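Local atomic coordinates of subtilase cytotoxin subunit A (Escherichia coli, PDB entry 2IY9), a protein that cleaves the host endoplasmic reticulum chaperone BiP as the serine-protease subunit of an AB5 toxin, inducing ER stress and eventual cell death. Residues D63-F69 with L111-R115. Numbering follows the deposited sequence.
Sequences DSEFAKF and LISSR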
# COMPACT_ATOMS: atom_id res chain seq x y z
N ASP A 63 5.09 -18.31 7.61
CA ASP A 63 5.87 -17.79 8.73
C ASP A 63 5.80 -16.26 8.85
O ASP A 63 6.67 -15.65 9.47
CB ASP A 63 7.34 -18.21 8.55
CG ASP A 63 7.50 -19.72 8.45
OD1 ASP A 63 6.81 -20.44 9.19
OD2 ASP A 63 8.31 -20.17 7.61
N SER A 64 4.76 -15.65 8.28
CA SER A 64 4.67 -14.19 8.16
C SER A 64 3.83 -13.50 9.23
O SER A 64 3.84 -12.27 9.33
CB SER A 64 4.14 -13.81 6.78
OG SER A 64 5.01 -14.23 5.75
N GLU A 65 3.09 -14.27 10.02
CA GLU A 65 2.15 -13.64 10.95
C GLU A 65 2.82 -12.97 12.15
O GLU A 65 3.57 -13.60 12.89
CB GLU A 65 1.07 -14.62 11.42
CG GLU A 65 0.04 -13.97 12.37
CD GLU A 65 -1.05 -14.92 12.84
OE1 GLU A 65 -1.25 -15.97 12.21
OE2 GLU A 65 -1.71 -14.61 13.85
N PHE A 66 2.50 -11.69 12.33
CA PHE A 66 2.82 -10.96 13.56
C PHE A 66 1.59 -10.91 14.47
O PHE A 66 1.66 -11.21 15.66
CB PHE A 66 3.30 -9.55 13.23
CG PHE A 66 3.53 -8.67 14.45
CD1 PHE A 66 4.69 -8.82 15.22
CD2 PHE A 66 2.60 -7.70 14.81
CE1 PHE A 66 4.91 -8.01 16.33
CE2 PHE A 66 2.83 -6.86 15.93
CZ PHE A 66 3.97 -7.03 16.68
N ALA A 67 0.47 -10.48 13.90
CA ALA A 67 -0.80 -10.44 14.60
C ALA A 67 -1.93 -10.49 13.60
O ALA A 67 -1.72 -10.30 12.41
CB ALA A 67 -0.91 -9.18 15.46
N LYS A 68 -3.13 -10.75 14.10
CA LYS A 68 -4.34 -10.65 13.29
C LYS A 68 -5.49 -10.13 14.15
O LYS A 68 -5.62 -10.51 15.32
CB LYS A 68 -4.69 -11.98 12.61
CG LYS A 68 -5.00 -13.15 13.55
CD LYS A 68 -5.10 -14.47 12.79
CE LYS A 68 -5.15 -15.65 13.76
NZ LYS A 68 -3.94 -15.73 14.64
N PHE A 69 -6.29 -9.25 13.55
CA PHE A 69 -7.40 -8.57 14.24
C PHE A 69 -8.66 -8.61 13.41
O PHE A 69 -8.60 -8.65 12.17
CB PHE A 69 -7.07 -7.09 14.44
CG PHE A 69 -5.91 -6.82 15.34
CD1 PHE A 69 -6.11 -6.48 16.68
CD2 PHE A 69 -4.60 -6.83 14.84
CE1 PHE A 69 -5.02 -6.20 17.51
CE2 PHE A 69 -3.52 -6.55 15.67
CZ PHE A 69 -3.73 -6.24 17.00
N LEU A 111 7.10 -8.95 8.38
CA LEU A 111 5.98 -9.68 8.91
C LEU A 111 4.71 -8.90 8.60
O LEU A 111 4.78 -7.76 8.13
CB LEU A 111 6.12 -9.87 10.42
CG LEU A 111 7.36 -10.64 10.91
CD1 LEU A 111 7.45 -10.60 12.44
CD2 LEU A 111 7.34 -12.06 10.42
N ILE A 112 3.56 -9.51 8.85
CA ILE A 112 2.27 -8.95 8.48
C ILE A 112 1.34 -8.92 9.69
O ILE A 112 1.20 -9.92 10.41
CB ILE A 112 1.62 -9.81 7.34
CG1 ILE A 112 2.47 -9.77 6.05
CG2 ILE A 112 0.13 -9.40 7.10
CD1 ILE A 112 2.56 -8.39 5.36
N SER A 113 0.72 -7.77 9.92
CA SER A 113 -0.36 -7.65 10.89
C SER A 113 -1.66 -7.46 10.11
O SER A 113 -1.88 -6.40 9.50
CB SER A 113 -0.12 -6.47 11.83
OG SER A 113 -1.20 -6.33 12.73
N SER A 114 -2.50 -8.49 10.14
CA SER A 114 -3.76 -8.47 9.41
C SER A 114 -4.86 -7.79 10.21
O SER A 114 -5.10 -8.14 11.38
CB SER A 114 -4.18 -9.88 9.02
OG SER A 114 -5.38 -9.83 8.27
N ARG A 115 -5.50 -6.81 9.60
CA ARG A 115 -6.60 -6.12 10.25
C ARG A 115 -7.79 -6.24 9.32
O ARG A 115 -7.91 -5.51 8.31
CB ARG A 115 -6.22 -4.67 10.58
CG ARG A 115 -5.09 -4.59 11.61
CD ARG A 115 -4.60 -3.18 11.89
NE ARG A 115 -3.63 -3.21 12.99
CZ ARG A 115 -3.95 -3.08 14.27
NH1 ARG A 115 -5.22 -2.90 14.63
NH2 ARG A 115 -3.00 -3.15 15.19
O HOH W 1 -7.15 -10.26 10.28
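This is parallel strand pairing at the margin of the main sheet: 63-69 carries most of the outermost strand 65-70, and 111-115 lies between it and strand 47-52. The axes of the short strands 67-69 and 111-115 approach to 4.6 Å, their N-to-C directions 11° apart. Four backbone hydrogen bonds join 63-69 to 111-115: I112 N to S64 O (2.8 Å), F66 N to I112 O (2.9 Å), S114 N to A67 O (3.0 Å) and F69 N to S114 O (2.7 Å). E65 pairs with I112 but A67 with S113, so F66 is the extra residue of a beta bulge, and the edge strand turns a corner there. The F66 side chain packs its CB against L111 CB at 4.0 Å, while its ring edge meets S113 CB. In the subtilase fold, with strand order 2-3-1-4-5-6-7 in its parallel sheet, 65-70 and 111-116 come second and third along the chain, and between them helix 84-98 bears H89, assigned with D52 to the charge relay system, and covers I112 with I97 and A98. S114 points to the same face as I112, its side chain about 6 Å from that of D52; a water bridges S114 OG (2.7 Å) and F69 O (2.9 Å). On the other face the R115 guanidinium lies flat on the F69 ring in a cation-pi stack, CZ 4.0 Å from the ring centroid, while a salt bridge to E144 and a hydrogen bond to S132 hold its nitrogens. K68 NZ reaches back to E65 OE2 in a 2.6 Å salt bridge that spans the bulge.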